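Local coordinates for Iron(III) ABC transporter, periplasmic iron-compound-binding protein (Vibrio cholerae, PDB 3TEF), which probably binds iron-loaded catecholate siderophores in the periplasm and delivers them to an ABC transporter for iron uptake, at residues A[29-32]-A[33-37]; A[116-119]-A[120-124]. All coordinates share one frame; numbering follows the deposited sequence.

Contact 1: residues A[29-32]-A[33-37]; sequences ALDA and IDSFG
Ser35 folds back on Asp31, one turn earlier in helix 27-35. Ser35 CB lies 3.1 Å from Asp31 O and also comes near Ala32 O. From CB the side chain turns beside its own backbone N, with chi1 at -65° placing OG anti to the carbonyl carbon. Ser35 OG then donates to Asp31 O at 2.7 Å. It comes from above the carbonyl plane, 42° out of it. Ser35 N donates to the same oxygen, Asp31 O, at 2.9 Å from the opposite face, so two bonds grip it. Ser35 OG also lies 3.1 Å from Asp31 OD1.

The Asp31 carboxylate has its stronger partners on helix 267-279. OD1 accepts from Lys268 N and OD2 from Ala269 N. These backbone N-H groups probably stabilise its negative charge.

Ile33 N and Asp34 N make the preceding i to i+4 helix bonds, to Ala29 O and Leu30 O. Ile33 also brings CB and CG1 to 3.3 Å from Ala29 O, and its side chain packs on Val24 and Val84 of the parallel sheet. The OD1 atom of Asp34 is bonded to the Tyr56 hydroxyl. Phe36 N makes the next i to i+4 bond, to Ala32 O at 3.1 Å, and the Phe36 ring atom CD2 approaches that same oxygen obliquely.

Phe36 is where the backbone leaves helical angles. Gly37 follows with positive phi (92°), and its N bonds to Asp34 O while Ile38 N reaches back to Ile33 O. This is a Schellman motif, ending the helix of the beta-alpha-beta unit that joins strands 22-25 and 42-43.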
ATOM      1  N   ALA A  29       5.299   6.007  -1.216  1.00 19.00           N
ATOM      2  CA  ALA A  29       6.396   6.635  -1.946  1.00 19.63           C
ATOM      3  C   ALA A  29       7.534   7.016  -0.988  1.00 19.14           C
ATOM      4  O   ALA A  29       8.703   6.737  -1.253  1.00 20.36           O
ATOM      5  CB  ALA A  29       5.898   7.862  -2.699  1.00 21.57           C
ATOM      6  N   LEU A  30       7.179   7.626   0.137  1.00 18.79           N
ATOM      7  CA  LEU A  30       8.185   8.010   1.134  1.00 19.83           C
ATOM      8  C   LEU A  30       8.929   6.783   1.709  1.00 18.83           C
ATOM      9  O   LEU A  30      10.163   6.780   1.823  1.00 21.23           O
ATOM     10  CB  LEU A  30       7.532   8.853   2.237  1.00 19.10           C
ATOM     11  CG  LEU A  30       8.474   9.425   3.305  1.00 17.50           C
ATOM     12  CD1 LEU A  30       9.626  10.196   2.687  1.00 21.58           C
ATOM     13  CD2 LEU A  30       7.682  10.325   4.244  1.00 18.89           C
ATOM     14  N   ASP A  31       8.180   5.733   2.049  1.00 16.51           N
ATOM     15  CA  ASP A  31       8.747   4.452   2.481  1.00 18.59           C
ATOM     16  C   ASP A  31       9.792   3.939   1.486  1.00 22.11           C
ATOM     17  O   ASP A  31      10.939   3.694   1.856  1.00 19.45           O
ATOM     18  CB  ASP A  31       7.592   3.457   2.670  1.00 19.89           C
ATOM     19  CG  ASP A  31       8.031   2.032   2.943  1.00 20.40           C
ATOM     20  OD1 ASP A  31       9.178   1.607   2.644  1.00 20.62           O
ATOM     21  OD2 ASP A  31       7.161   1.300   3.436  1.00 19.27           O
ATOM     22  N   ALA A  32       9.419   3.782   0.217  1.00 19.69           N
ATOM     23  CA  ALA A  32      10.369   3.195  -0.724  1.00 19.72           C
ATOM     24  C   ALA A  32      11.559   4.123  -0.957  1.00 20.73           C
ATOM     25  O   ALA A  32      12.712   3.687  -1.004  1.00 24.90           O
ATOM     26  CB  ALA A  32       9.673   2.836  -2.049  1.00 20.32           C
ATOM     27  N   ILE A  33      11.284   5.416  -1.054  1.00 19.17           N
ATOM     28  CA  ILE A  33      12.341   6.396  -1.298  1.00 21.68           C
ATOM     29  C   ILE A  33      13.344   6.430  -0.134  1.00 22.72           C
ATOM     30  O   ILE A  33      14.551   6.307  -0.336  1.00 24.99           O
ATOM     31  CB  ILE A  33      11.756   7.789  -1.629  1.00 25.32           C
ATOM     32  CG1 ILE A  33      11.233   7.784  -3.076  1.00 27.66           C
ATOM     33  CG2 ILE A  33      12.799   8.870  -1.437  1.00 28.60           C
ATOM     34  CD1 ILE A  33      10.411   9.000  -3.463  1.00 29.00           C
ATOM     35  N   ASP A  34      12.842   6.550   1.081  1.00 22.16           N
ATOM     36  CA  ASP A  34      13.722   6.505   2.238  1.00 25.46           C
ATOM     37  C   ASP A  34      14.467   5.167   2.346  1.00 26.34           C
ATOM     38  O   ASP A  34      15.660   5.145   2.635  1.00 25.81           O
ATOM     39  CB  ASP A  34      12.947   6.807   3.517  1.00 22.98           C
ATOM     40  CG  ASP A  34      13.822   6.727   4.745  1.00 27.14           C
ATOM     41  OD1 ASP A  34      14.548   7.700   5.014  1.00 27.26           O
ATOM     42  OD2 ASP A  34      13.781   5.683   5.418  1.00 28.40           O
ATOM     43  N   SER A  35      13.763   4.062   2.109  1.00 22.61           N
ATOM     44  CA  SER A  35      14.348   2.726   2.224  1.00 22.13           C
ATOM     45  C   SER A  35      15.556   2.529   1.307  1.00 25.12           C
ATOM     46  O   SER A  35      16.514   1.821   1.664  1.00 26.26           O
ATOM     47  CB  SER A  35      13.303   1.643   1.942  1.00 24.09           C
ATOM     48  OG  SER A  35      12.285   1.651   2.925  1.00 30.20           O
ATOM     49  N   PHE A  36      15.502   3.142   0.131  1.00 24.14           N
ATOM     50  CA  PHE A  36      16.583   3.034  -0.847  1.00 27.33           C
ATOM     51  C   PHE A  36      17.644   4.125  -0.660  1.00 30.92           C
ATOM     52  O   PHE A  36      18.560   4.264  -1.469  1.00 32.09           O
ATOM     53  CB  PHE A  36      16.034   2.998  -2.286  1.00 29.59           C
ATOM     54  CG  PHE A  36      15.431   1.669  -2.667  1.00 28.57           C
ATOM     55  CD1 PHE A  36      16.184   0.504  -2.574  1.00 32.62           C
ATOM     56  CD2 PHE A  36      14.124   1.581  -3.118  1.00 27.07           C
ATOM     57  CE1 PHE A  36      15.633  -0.719  -2.915  1.00 31.17           C
ATOM     58  CE2 PHE A  36      13.565   0.365  -3.453  1.00 26.92           C
ATOM     59  CZ  PHE A  36      14.322  -0.787  -3.359  1.00 29.46           C
ATOM     60  N   GLY A  37      17.518   4.887   0.424  1.00 27.69           N
ATOM     61  CA  GLY A  37      18.582   5.773   0.853  1.00 31.10           C
ATOM     62  C   GLY A  37      18.526   7.191   0.331  1.00 27.68           C
ATOM     63  O   GLY A  37      19.506   7.925   0.413  1.00 30.71           O
TER

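Contact 2: residues A[116-119]-A[120-124]; sequences STQQ and QWRNL
Gln119 reaches Asn123 and Gln118 reaches Arg122 along helix 113-128, two i to i+4 side-chain pairs of an alpha-helix. Each pair also shares the usual backbone bond. In Gln119 the chain bends at chi2 (53°) and brings its amide across that of Asn123. Gln119 NE2 donates to Asn123 OD1 at 3.0 Å. The acceptor lies in the Gln119 amide plane, but the donor stands well above the Asn123 carbonyl plane. ND2 of Asn123 is bonded to Glu7 O.

Arg122 and Gln118 run side by side and point the same way. Arg122 is extended from CG to NE, which carries Arg122 NH1 to Gln118 OE1 at 3.2 Å. The amide and guanidinium planes are 63° apart. Glu135 on helix 131-154 forms a salt bridge with Arg122 NE, so the guanidinium links two helices.

On another side of the helix, Thr117 CG2 sits over one face of the Trp121 indole, 3.2 Å above its plane and toward the rim. Trp121 NE1 donates to Ser265 O.

Two waters extend the polar network. One bridges Gln118 OE1 and Arg122 NH2. The other donates to Gln119 OE1 at 2.8 Å and accepts from Arg122 NH1 at 2.9 Å.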
ATOM      1  N   SER A 116       3.236  -5.142 -10.191  1.00 20.68           N
ATOM      2  CA  SER A 116       3.261  -3.696 -10.364  1.00 23.97           C
ATOM      3  C   SER A 116       4.203  -3.000  -9.388  1.00 21.64           C
ATOM      4  O   SER A 116       4.883  -2.049  -9.759  1.00 18.88           O
ATOM      5  CB  SER A 116       1.847  -3.081 -10.323  1.00 24.72           C
ATOM      6  OG  SER A 116       1.243  -3.249  -9.057  1.00 23.29           O
ATOM      7  N   THR A 117       4.275  -3.497  -8.156  1.00 20.15           N
ATOM      8  CA  THR A 117       5.168  -2.922  -7.156  1.00 21.75           C
ATOM      9  C   THR A 117       6.644  -3.061  -7.570  1.00 22.56           C
ATOM     10  O   THR A 117       7.429  -2.131  -7.418  1.00 20.68           O
ATOM     11  CB  THR A 117       4.904  -3.548  -5.774  1.00 21.33           C
ATOM     12  OG1 THR A 117       3.601  -3.156  -5.321  1.00 20.32           O
ATOM     13  CG2 THR A 117       5.964  -3.099  -4.751  1.00 19.74           C
ATOM     14  N   GLN A 118       7.010  -4.218  -8.112  1.00 22.28           N
ATOM     15  CA  GLN A 118       8.347  -4.399  -8.687  1.00 24.42           C
ATOM     16  C   GLN A 118       8.710  -3.313  -9.677  1.00 22.14           C
ATOM     17  O   GLN A 118       9.827  -2.795  -9.664  1.00 23.54           O
ATOM     18  CB  GLN A 118       8.436  -5.730  -9.431  1.00 23.72           C
ATOM     19  CG  GLN A 118       8.495  -6.927  -8.528  1.00 26.18           C
ATOM     20  CD  GLN A 118       8.478  -8.207  -9.342  1.00 30.49           C
ATOM     21  OE1 GLN A 118       9.332  -8.415 -10.207  1.00 33.41           O
ATOM     22  NE2 GLN A 118       7.481  -9.048  -9.103  1.00 30.10           N
ATOM     23  N   GLN A 119       7.777  -2.991 -10.573  1.00 19.64           N
ATOM     24  CA  GLN A 119       8.029  -1.935 -11.534  1.00 23.70           C
ATOM     25  C   GLN A 119       8.188  -0.586 -10.850  1.00 22.12           C
ATOM     26  O   GLN A 119       8.985   0.228 -11.299  1.00 22.12           O
ATOM     27  CB  GLN A 119       6.936  -1.867 -12.608  1.00 24.86           C
ATOM     28  CG  GLN A 119       7.299  -0.955 -13.766  1.00 29.13           C
ATOM     29  CD  GLN A 119       8.644  -1.312 -14.377  1.00 31.60           C
ATOM     30  OE1 GLN A 119       8.879  -2.463 -14.753  1.00 36.88           O
ATOM     31  NE2 GLN A 119       9.543  -0.339 -14.452  1.00 25.29           N
ATOM     32  N   GLN A 120       7.439  -0.343  -9.768  1.00 21.95           N
ATOM     33  CA  GLN A 120       7.566   0.938  -9.080  1.00 22.73           C
ATOM     34  C   GLN A 120       8.968   1.056  -8.482  1.00 20.57           C
ATOM     35  O   GLN A 120       9.589   2.129  -8.548  1.00 21.64           O
ATOM     36  CB  GLN A 120       6.512   1.127  -7.966  1.00 18.85           C
ATOM     37  CG  GLN A 120       5.061   0.864  -8.373  1.00 19.69           C
ATOM     38  CD  GLN A 120       4.672   1.559  -9.681  1.00 22.38           C
ATOM     39  OE1 GLN A 120       4.475   0.907 -10.711  1.00 26.53           O
ATOM     40  NE2 GLN A 120       4.553   2.871  -9.637  1.00 16.57           N
ATOM     41  N   TRP A 121       9.462  -0.026  -7.877  1.00 18.28           N
ATOM     42  CA  TRP A 121      10.817   0.016  -7.330  1.00 21.72           C
ATOM     43  C   TRP A 121      11.843   0.140  -8.459  1.00 20.70           C
ATOM     44  O   TRP A 121      12.808   0.894  -8.349  1.00 20.99           O
ATOM     45  CB  TRP A 121      11.126  -1.206  -6.454  1.00 21.89           C
ATOM     46  CG  TRP A 121      10.210  -1.406  -5.269  1.00 22.44           C
ATOM     47  CD1 TRP A 121       9.192  -0.582  -4.848  1.00 20.73           C
ATOM     48  CD2 TRP A 121      10.232  -2.513  -4.365  1.00 23.03           C
ATOM     49  NE1 TRP A 121       8.585  -1.121  -3.735  1.00 19.88           N
ATOM     50  CE2 TRP A 121       9.203  -2.313  -3.422  1.00 21.54           C
ATOM     51  CE3 TRP A 121      11.024  -3.668  -4.266  1.00 21.30           C
ATOM     52  CZ2 TRP A 121       8.945  -3.218  -2.390  1.00 22.94           C
ATOM     53  CZ3 TRP A 121      10.766  -4.573  -3.240  1.00 21.33           C
ATOM     54  CH2 TRP A 121       9.736  -4.346  -2.321  1.00 22.16           C
ATOM     55  N   ARG A 122      11.626  -0.579  -9.557  1.00 22.61           N
ATOM     56  CA  ARG A 122      12.528  -0.458 -10.700  1.00 25.55           C
ATOM     57  C   ARG A 122      12.546   0.961 -11.254  1.00 24.87           C
ATOM     58  O   ARG A 122      13.598   1.458 -11.662  1.00 23.06           O
ATOM     59  CB  ARG A 122      12.213  -1.497 -11.783  1.00 24.72           C
ATOM     60  CG  ARG A 122      12.734  -2.892 -11.415  1.00 24.20           C
ATOM     61  CD  ARG A 122      12.461  -3.956 -12.487  1.00 24.22           C
ATOM     62  NE  ARG A 122      13.057  -5.217 -12.053  1.00 28.13           N
ATOM     63  CZ  ARG A 122      12.374  -6.321 -11.768  1.00 29.90           C
ATOM     64  NH1 ARG A 122      11.056  -6.341 -11.892  1.00 29.94           N
ATOM     65  NH2 ARG A 122      13.018  -7.408 -11.360  1.00 29.19           N
ATOM     66  N   ASN A 123      11.393   1.629 -11.235  1.00 21.87           N
ATOM     67  CA  ASN A 123      11.332   3.030 -11.642  1.00 20.94           C
ATOM     68  C   ASN A 123      12.229   3.918 -10.780  1.00 24.35           C
ATOM     69  O   ASN A 123      12.964   4.760 -11.301  1.00 25.09           O
ATOM     70  CB  ASN A 123       9.892   3.553 -11.615  1.00 22.24           C
ATOM     71  CG  ASN A 123       9.076   3.076 -12.800  1.00 25.64           C
ATOM     72  OD1 ASN A 123       9.616   2.533 -13.760  1.00 26.33           O
ATOM     73  ND2 ASN A 123       7.765   3.283 -12.738  1.00 26.42           N
ATOM     74  N   LEU A 124      12.152   3.742  -9.463  1.00 21.69           N
ATOM     75  CA  LEU A 124      13.070   4.413  -8.551  1.00 21.09           C
ATOM     76  C   LEU A 124      14.528   4.071  -8.875  1.00 22.70           C
ATOM     77  O   LEU A 124      15.390   4.952  -8.905  1.00 23.18           O
ATOM     78  CB  LEU A 124      12.760   4.048  -7.092  1.00 20.74           C
ATOM     79  CG  LEU A 124      11.383   4.455  -6.577  1.00 24.55           C
ATOM     80  CD1 LEU A 124      11.321   4.202  -5.065  1.00 25.62           C
ATOM     81  CD2 LEU A 124      11.154   5.926  -6.876  1.00 24.11           C
TER
HETATM   82  O   HOH W   1      11.610 -10.026 -11.011  1.00 41.62           O
HETATM   83  O   HOH W   2       9.085  -4.893 -13.390  1.00 31.47           O

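How the contacts relate
Contact 1 and contact 2 lie on different helices, 27-35 and 113-128, with centres about 12 Å apart. They meet through nonpolar packing. Leu124 CD1 touches Ala32 CB at 3.7 Å and Ile33 CG1 at 4.1 Å. Further along, Phe36 CE2 lies 4.2 Å from Trp121 CB. Phe105 lies by both contacts, touching Ala32, Gln120 and Leu124. Helix 267-279 also borders both: Val267 packs on Ser35, Phe36 and Trp121. The contacts therefore join the helix of a beta-alpha-beta unit, 27-35, to two later helices of the chain, 113-128 and 267-279.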